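Local coordinates for protein protease Do-like 1, chloroplastic (Arabidopsis thaliana, PDB 3QO6) that acts as a serine protease of the chloroplast, required at high temperature and possibly involved in degrading damaged proteins, at residues Asp215-Gly218 against Gly219-Gln223; Gly147-Ser150 against Gly151-Arg154; Gly262-Lys266 against Ala267-Ser271. All coordinates share one frame; numbering follows the deposited sequence.

Contact 1. Residues Asp215-Gly218 against Gly219-Gln223; sequences DTVG and GIVDQ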
ATOM      1  N   ASP B 215       0.586  42.828  -5.196  1.00 64.95           N
ATOM      2  CA  ASP B 215       0.809  43.672  -6.352  1.00 69.60           C
ATOM      3  C   ASP B 215       0.347  43.014  -7.653  1.00 72.42           C
ATOM      4  O   ASP B 215      -0.347  43.645  -8.465  1.00 73.82           O
ATOM      5  CB  ASP B 215       2.283  44.095  -6.437  1.00 67.48           C
ATOM      6  CG  ASP B 215       2.661  45.092  -5.339  1.00 72.96           C
ATOM      7  OD1 ASP B 215       1.791  45.422  -4.482  1.00 70.52           O
ATOM      8  OD2 ASP B 215       3.831  45.548  -5.336  1.00 74.30           O
ATOM      9  N   THR B 216       0.689  41.750  -7.868  1.00 72.21           N
ATOM     10  CA  THR B 216       0.238  41.163  -9.101  1.00 73.00           C
ATOM     11  C   THR B 216      -1.268  40.865  -9.001  1.00 73.27           C
ATOM     12  O   THR B 216      -1.970  40.824 -10.009  1.00 75.35           O
ATOM     13  CB  THR B 216       1.127  39.924  -9.517  1.00 72.32           C
ATOM     14  OG1 THR B 216       0.391  38.707  -9.417  1.00 71.08           O
ATOM     15  CG2 THR B 216       2.370  39.863  -8.679  1.00 70.67           C
ATOM     16  N   VAL B 217      -1.777  40.732  -7.786  1.00 71.65           N
ATOM     17  CA  VAL B 217      -3.190  40.450  -7.593  1.00 73.32           C
ATOM     18  C   VAL B 217      -4.062  41.628  -8.005  1.00 73.84           C
ATOM     19  O   VAL B 217      -4.987  41.478  -8.800  1.00 71.76           O
ATOM     20  CB  VAL B 217      -3.481  40.077  -6.106  1.00 73.57           C
ATOM     21  CG1 VAL B 217      -4.973  40.160  -5.791  1.00 70.44           C
ATOM     22  CG2 VAL B 217      -3.009  38.677  -5.856  1.00 72.74           C
ATOM     23  N   GLY B 218      -3.754  42.798  -7.458  1.00 75.08           N
ATOM     24  CA  GLY B 218      -4.519  43.994  -7.754  1.00 75.93           C
ATOM     25  C   GLY B 218      -4.707  44.277  -9.234  1.00 79.35           C
ATOM     26  O   GLY B 218      -5.796  44.676  -9.650  1.00 81.98           O
ATOM     27  N   GLY B 219      -3.658  44.081 -10.032  1.00 77.33           N
ATOM     28  CA  GLY B 219      -3.767  44.327 -11.457  1.00 71.28           C
ATOM     29  C   GLY B 219      -4.793  43.401 -12.081  1.00 73.35           C
ATOM     30  O   GLY B 219      -5.694  43.844 -12.801  1.00 72.31           O
ATOM     31  N   ILE B 220      -4.641  42.108 -11.794  1.00 72.28           N
ATOM     32  CA  ILE B 220      -5.516  41.055 -12.288  1.00 69.89           C
ATOM     33  C   ILE B 220      -6.973  41.262 -11.870  1.00 70.88           C
ATOM     34  O   ILE B 220      -7.882  41.052 -12.667  1.00 70.88           O
ATOM     35  CB  ILE B 220      -5.028  39.701 -11.772  1.00 72.62           C
ATOM     36  CG1 ILE B 220      -3.686  39.389 -12.415  1.00 70.57           C
ATOM     37  CG2 ILE B 220      -6.086  38.603 -12.011  1.00 72.53           C
ATOM     38  CD1 ILE B 220      -3.159  38.040 -12.027  1.00 72.42           C
ATOM     39  N   VAL B 221      -7.212  41.656 -10.626  1.00 69.45           N
ATOM     40  CA  VAL B 221      -8.583  41.894 -10.224  1.00 72.90           C
ATOM     41  C   VAL B 221      -9.176  43.073 -11.037  1.00 74.39           C
ATOM     42  O   VAL B 221     -10.352  43.020 -11.411  1.00 73.82           O
ATOM     43  CB  VAL B 221      -8.689  42.158  -8.696  1.00 75.02           C
ATOM     44  CG1 VAL B 221     -10.101  42.601  -8.315  1.00 70.13           C
ATOM     45  CG2 VAL B 221      -8.349  40.879  -7.941  1.00 77.91           C
ATOM     46  N   ASP B 222      -8.382  44.115 -11.325  1.00 71.33           N
ATOM     47  CA  ASP B 222      -8.893  45.237 -12.113  0.50 73.48           C
ATOM     48  C   ASP B 222      -9.332  44.719 -13.468  1.00 75.86           C
ATOM     49  O   ASP B 222     -10.507  44.832 -13.844  1.00 78.22           O
ATOM     50  CB  ASP B 222      -7.837  46.321 -12.344  0.50 72.92           C
ATOM     51  CG  ASP B 222      -7.437  47.017 -11.076  0.50 76.93           C
ATOM     52  OD1 ASP B 222      -8.339  47.428 -10.318  0.50 76.91           O
ATOM     53  OD2 ASP B 222      -6.219  47.162 -10.831  0.50 78.30           O
ATOM     54  N   GLN B 223      -8.386  44.138 -14.196  1.00 72.24           N
ATOM     55  CA  GLN B 223      -8.677  43.614 -15.513  1.00 74.60           C
ATOM     56  C   GLN B 223      -9.829  42.643 -15.524  1.00 73.07           C
ATOM     57  O   GLN B 223     -10.590  42.580 -16.484  1.00 72.56           O
ATOM     58  CB  GLN B 223      -7.462  42.926 -16.083  1.00 77.80           C
ATOM     59  CG  GLN B 223      -6.298  43.833 -16.265  1.00 88.27           C
ATOM     60  CD  GLN B 223      -5.151  43.077 -16.853  1.00 96.15           C
ATOM     61  OE1 GLN B 223      -5.249  42.558 -17.976  1.00107.98           O
ATOM     62  NE2 GLN B 223      -4.052  42.973 -16.097  1.00 98.70           N
TER
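V221 overlaps V217 one helical turn earlier, the two isopropyl groups lying side by side and pointing the same way, with CG2 of V221 4.1 Å from CG1 of V217. The valines use different branches for this: V217 offers the methyl anti to its backbone N (chi1 164°), V221 the one beside its own N. That same CG2 of V221 rests against the carbonyl oxygen of V217, which accepts the amide of V221 in a bond of 2.9 Å from N to O. I220 reaches back in a different direction. Its CG1, set beside the backbone N by a chi1 of -67°, approaches the carbonyl O of T216 to 3.3 Å, and CD1 continues over the same oxygen. The backbone bond beneath is weak, with I220 N 3.5 Å from T216 O. Two residues further on, D222 N donates to G218 O at 3.1 Å, tilted from the carbonyl plane. The carboxylate of D222 bends back over this turn and brings OD2 to 2.8 Å from the same G218 oxygen; both atoms are acceptors and no hydrogen bond is formed, so the placing of this exposed carboxylate is somewhat doubtful.

Beyond these turns, V221 packs on V104 and I220 on V102, both of strand 102-107, while D215 holds the backbone amide of S122 and, weakly, that of A123. The result is an i to i+4 valine pair on helix 214-227, the helix that follows the last strand of the protease domain, as the C-terminal helix does in chymotrypsin-like proteases.

Contact 2. Residues Gly147-Ser150 against Gly151-Arg154; sequences GVIS and GLRR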
ATOM      1  N   GLY B 147       2.966  33.900  11.543  1.00 49.69           N
ATOM      2  CA  GLY B 147       4.298  33.474  11.212  1.00 45.44           C
ATOM      3  C   GLY B 147       5.091  34.650  10.694  1.00 47.90           C
ATOM      4  O   GLY B 147       4.807  35.811  10.978  1.00 45.46           O
ATOM      5  N   VAL B 148       6.048  34.349   9.845  1.00 48.38           N
ATOM      6  CA  VAL B 148       6.934  35.378   9.353  1.00 51.49           C
ATOM      7  C   VAL B 148       7.104  35.252   7.817  1.00 55.42           C
ATOM      8  O   VAL B 148       6.780  34.212   7.225  1.00 57.74           O
ATOM      9  CB  VAL B 148       8.283  35.161  10.129  1.00 52.18           C
ATOM     10  CG1 VAL B 148       9.388  34.652   9.176  1.00 49.06           C
ATOM     11  CG2 VAL B 148       8.645  36.372  10.917  1.00 46.92           C
ATOM     12  N   ILE B 149       7.553  36.305   7.150  1.00 53.41           N
ATOM     13  CA  ILE B 149       7.816  36.155   5.728  1.00 52.25           C
ATOM     14  C   ILE B 149       9.136  35.379   5.731  1.00 56.43           C
ATOM     15  O   ILE B 149      10.126  35.859   6.286  1.00 59.32           O
ATOM     16  CB  ILE B 149       8.088  37.495   5.031  1.00 54.65           C
ATOM     17  CG1 ILE B 149       6.787  38.283   4.863  1.00 54.98           C
ATOM     18  CG2 ILE B 149       8.814  37.232   3.706  1.00 54.18           C
ATOM     19  CD1 ILE B 149       6.907  39.420   3.883  1.00 59.83           C
ATOM     20  N   SER B 150       9.155  34.197   5.126  1.00 57.97           N
ATOM     21  CA  SER B 150      10.346  33.359   5.102  1.00 58.37           C
ATOM     22  C   SER B 150      11.193  33.603   3.892  1.00 60.29           C
ATOM     23  O   SER B 150      12.400  33.303   3.886  1.00 62.63           O
ATOM     24  CB  SER B 150       9.959  31.887   5.094  1.00 57.98           C
ATOM     25  OG  SER B 150       9.358  31.518   6.311  1.00 63.69           O
ATOM     26  N   GLY B 151      10.542  34.107   2.854  1.00 60.55           N
ATOM     27  CA  GLY B 151      11.226  34.353   1.600  1.00 58.36           C
ATOM     28  C   GLY B 151      10.406  35.207   0.652  1.00 60.11           C
ATOM     29  O   GLY B 151       9.167  35.339   0.768  1.00 56.80           O
ATOM     30  N   LEU B 152      11.119  35.792  -0.301  1.00 58.81           N
ATOM     31  CA  LEU B 152      10.508  36.647  -1.297  1.00 57.21           C
ATOM     32  C   LEU B 152      10.987  36.281  -2.688  1.00 57.76           C
ATOM     33  O   LEU B 152      12.003  35.607  -2.844  1.00 56.86           O
ATOM     34  CB  LEU B 152      10.852  38.097  -0.980  1.00 53.39           C
ATOM     35  CG  LEU B 152      10.150  38.463   0.317  1.00 56.07           C
ATOM     36  CD1 LEU B 152      10.655  39.781   0.887  1.00 50.53           C
ATOM     37  CD2 LEU B 152       8.639  38.500   0.019  1.00 51.23           C
ATOM     38  N   ARG B 153      10.242  36.711  -3.702  1.00 60.60           N
ATOM     39  CA  ARG B 153      10.629  36.447  -5.084  1.00 59.14           C
ATOM     40  C   ARG B 153      10.848  34.965  -5.423  1.00 57.72           C
ATOM     41  O   ARG B 153      11.725  34.626  -6.217  1.00 58.13           O
ATOM     42  CB  ARG B 153      11.891  37.268  -5.413  1.00 61.66           C
ATOM     43  CG  ARG B 153      11.655  38.802  -5.365  1.00 67.53           C
ATOM     44  CD  ARG B 153      12.829  39.577  -4.739  1.00 67.91           C
ATOM     45  NE  ARG B 153      12.417  40.423  -3.605  1.00 69.35           N
ATOM     46  CZ  ARG B 153      13.156  40.592  -2.505  1.00 73.28           C
ATOM     47  NH1 ARG B 153      14.327  39.972  -2.393  1.00 77.74           N
ATOM     48  NH2 ARG B 153      12.748  41.381  -1.509  1.00 76.26           N
ATOM     49  N   ARG B 154      10.033  34.087  -4.850  1.00 58.59           N
ATOM     50  CA  ARG B 154      10.156  32.656  -5.121  1.00 61.76           C
ATOM     51  C   ARG B 154       9.361  32.318  -6.368  1.00 64.64           C
ATOM     52  O   ARG B 154       8.407  33.024  -6.697  1.00 64.49           O
ATOM     53  CB  ARG B 154       9.560  31.821  -3.976  1.00 61.31           C
ATOM     54  CG  ARG B 154      10.072  32.129  -2.582  1.00 64.30           C
ATOM     55  CD  ARG B 154      11.577  31.928  -2.473  1.00 61.05           C
ATOM     56  NE  ARG B 154      11.974  31.661  -1.095  1.00 63.43           N
ATOM     57  CZ  ARG B 154      13.234  31.602  -0.662  1.00 59.05           C
ATOM     58  NH1 ARG B 154      14.250  31.796  -1.497  1.00 55.69           N
ATOM     59  NH2 ARG B 154      13.473  31.332   0.612  1.00 53.38           N
TER
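A classic beta bulge interrupts the strand where S150 meets G151, both residues facing Q170 on the neighbouring strand 168-171. No hydrogen bond joins 147-150 to 151-154, so the side chains bridging the irregularity do so by packing. I149 and L152 make the apolar part: CG2 of I149 lies 3.8 Å from CG of L152, and CD2 of L152 comes almost as near to the same methyl. With CG2 anti to the backbone N (chi1 -74° for the other branch, CG1), that methyl is turned along the chain toward its C-terminal side, where it also sits 3.5 Å from the carbonyl O of G151. Both side chains pack on L125.

The bulge belongs to the long strand 143-157, which pairs with 130-135 before it and 164-166 after it in the second beta-barrel of the trypsin-like fold; the chain turns a corner at L152 and R153. At that corner L152 lays its CB over one face of the R153 guanidinium, 3.7 Å above the plane. R154 returns toward the bulge, its chain bent at chi2 (-59°), and brings NH2 to 4.0 Å from the carbonyl O of S150, an oblique approach too long for a bond. NE of R154 is taken by the side-chain oxygen of Q170, tying the arginine to the residue that both bulge residues face. A CB on G151 would clash with NE of R154, placed 2.5 Å from it, so the missing side chain leaves passage for the arginine. S150 OG bonds the carbonyl of L144 of the second subunit, and R154 NH1 that of D141 of the same subunit.

Contact 3. Residues Gly262-Lys266 against Ala267-Ser271; sequences GPAGK and AGLQS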
ATOM      1  N   GLY B 262       0.526  30.681 -35.528  1.00 75.63           N
ATOM      2  CA  GLY B 262       0.916  31.446 -34.340  1.00 69.07           C
ATOM      3  C   GLY B 262       2.084  32.400 -34.576  1.00 68.00           C
ATOM      4  O   GLY B 262       2.629  32.427 -35.676  1.00 67.86           O
ATOM      5  N   PRO B 263       2.507  33.185 -33.573  1.00 64.75           N
ATOM      6  CA  PRO B 263       3.615  34.127 -33.743  1.00 66.01           C
ATOM      7  C   PRO B 263       4.932  33.573 -34.251  1.00 72.59           C
ATOM      8  O   PRO B 263       5.422  34.025 -35.284  1.00 74.06           O
ATOM      9  CB  PRO B 263       3.736  34.764 -32.378  1.00 65.30           C
ATOM     10  CG  PRO B 263       2.322  34.790 -31.917  1.00 64.91           C
ATOM     11  CD  PRO B 263       1.823  33.418 -32.295  1.00 63.30           C
ATOM     12  N   ALA B 264       5.522  32.609 -33.543  1.00 77.88           N
ATOM     13  CA  ALA B 264       6.796  32.019 -33.991  1.00 77.67           C
ATOM     14  C   ALA B 264       6.581  31.249 -35.299  1.00 76.86           C
ATOM     15  O   ALA B 264       7.507  31.060 -36.106  1.00 71.98           O
ATOM     16  CB  ALA B 264       7.353  31.098 -32.927  1.00 78.77           C
ATOM     17  N   GLY B 265       5.352  30.796 -35.503  1.00 76.86           N
ATOM     18  CA  GLY B 265       5.055  30.101 -36.740  1.00 80.04           C
ATOM     19  C   GLY B 265       5.170  31.071 -37.913  1.00 80.17           C
ATOM     20  O   GLY B 265       5.963  30.846 -38.826  1.00 81.07           O
ATOM     21  N   LYS B 266       4.386  32.154 -37.883  1.00 79.54           N
ATOM     22  CA  LYS B 266       4.405  33.164 -38.938  1.00 75.09           C
ATOM     23  C   LYS B 266       5.799  33.749 -39.057  1.00 76.50           C
ATOM     24  O   LYS B 266       6.190  34.207 -40.131  1.00 81.49           O
ATOM     25  CB  LYS B 266       3.417  34.289 -38.641  1.00 70.48           C
ATOM     26  CG  LYS B 266       1.977  33.839 -38.522  1.00 73.64           C
ATOM     27  CD  LYS B 266       1.125  34.893 -37.839  1.00 72.81           C
ATOM     28  CE  LYS B 266      -0.192  34.303 -37.418  1.00 74.76           C
ATOM     29  NZ  LYS B 266      -1.090  35.300 -36.765  1.00 83.66           N
ATOM     30  N   ALA B 267       6.549  33.739 -37.960  1.00 73.90           N
ATOM     31  CA  ALA B 267       7.906  34.263 -37.972  1.00 73.16           C
ATOM     32  C   ALA B 267       8.881  33.216 -38.459  1.00 77.17           C
ATOM     33  O   ALA B 267      10.089  33.477 -38.484  1.00 79.17           O
ATOM     34  CB  ALA B 267       8.317  34.720 -36.592  1.00 75.15           C
ATOM     35  N   GLY B 268       8.362  32.028 -38.798  1.00 77.71           N
ATOM     36  CA  GLY B 268       9.192  30.941 -39.310  1.00 79.66           C
ATOM     37  C   GLY B 268      10.150  30.108 -38.432  1.00 82.05           C
ATOM     38  O   GLY B 268      11.213  29.666 -38.927  1.00 78.60           O
ATOM     39  N   LEU B 269       9.816  29.896 -37.154  1.00 78.65           N
ATOM     40  CA  LEU B 269      10.653  29.052 -36.302  1.00 77.32           C
ATOM     41  C   LEU B 269      10.363  27.608 -36.707  1.00 78.72           C
ATOM     42  O   LEU B 269       9.218  27.267 -37.033  1.00 75.49           O
ATOM     43  CB  LEU B 269      10.314  29.238 -34.830  1.00 74.89           C
ATOM     44  CG  LEU B 269      11.254  30.175 -34.089  1.00 76.92           C
ATOM     45  CD1 LEU B 269      11.122  31.578 -34.675  1.00 79.04           C
ATOM     46  CD2 LEU B 269      10.931  30.152 -32.592  1.00 74.61           C
ATOM     47  N   GLN B 270      11.382  26.751 -36.675  1.00 80.99           N
ATOM     48  CA  GLN B 270      11.194  25.362 -37.084  1.00 86.26           C
ATOM     49  C   GLN B 270      10.896  24.387 -35.963  1.00 86.87           C
ATOM     50  O   GLN B 270      11.477  24.458 -34.876  1.00 87.99           O
ATOM     51  CB  GLN B 270      12.419  24.872 -37.835  1.00 91.89           C
ATOM     52  CG  GLN B 270      12.803  25.746 -39.011  1.00100.70           C
ATOM     53  CD  GLN B 270      14.160  25.374 -39.572  1.00104.87           C
ATOM     54  OE1 GLN B 270      14.774  26.154 -40.294  1.00107.13           O
ATOM     55  NE2 GLN B 270      14.638  24.173 -39.238  1.00109.69           N
ATOM     56  N   SER B 271       9.997  23.456 -36.259  1.00 85.52           N
ATOM     57  CA  SER B 271       9.584  22.427 -35.322  1.00 83.95           C
ATOM     58  C   SER B 271      10.462  21.174 -35.448  1.00 86.38           C
ATOM     59  O   SER B 271      11.249  21.031 -36.388  1.00 87.47           O
ATOM     60  CB  SER B 271       8.131  22.080 -35.601  1.00 81.16           C
ATOM     61  OG  SER B 271       7.381  23.269 -35.775  1.00 81.41           O
TER
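A positive phi at G268 (74°) turns the chain out of helix 263-266, and the torsions of L269 (chi1 -99°, chi2 64°) then lay its isobutyl group against A264. CD2 of L269 comes 3.7 Å from CB of A264, with CB of L269 4.0 Å from the same methyl. The backbone below is fastened twice. L269 N donates to A264 O at 2.8 Å in an essentially straight bond, while G268 N reaches G265 O at 2.7 Å from above the carbonyl plane rather than along a lone pair. One residue earlier, A267 N bonds P263 O at 2.9 Å, and CB of A267 lies 3.3 Å from that same oxygen, so the P263 carbonyl meets both the amide and the methyl of A267.

L269 packs on I326 as well as on A264, and P263 and A267 both touch V328, so the short helix is pressed on strand 326-332. With an alanine in place of L269 the methyls that cover A264 are gone, which would probably leave a gap between the helix end and I326, although the backbone bonds could remain. K266 runs extended beyond CG to a salt bridge with E331 of that strand.

G262 occupies the N-cap position, and its O takes the amide of K266. The two bonds running back from G268 and L269 into the last turn, together with the positive phi of G268, form a Schellman motif, here ending a short helix of the PDZ domain.

Along the chain the order is contact 2, contact 1, contact 3. Contacts 1 and 2 both belong to the protease part, their centres about 20 Å apart and their nearest atoms about 9 Å, without touching: 147-154 is on strand 143-157 of the second barrel, and 215-223 on helix 214-227, which packs on strand 102-107 of the first. Contact 3 stands apart in the PDZ domain, its centre about 31 Å from that of contact 1 and about 39 Å from that of contact 2. Helix 214-227 leads from the protease barrels toward the PDZ domain, whereas the bulged strand borders a second subunit of the six-chain assembly.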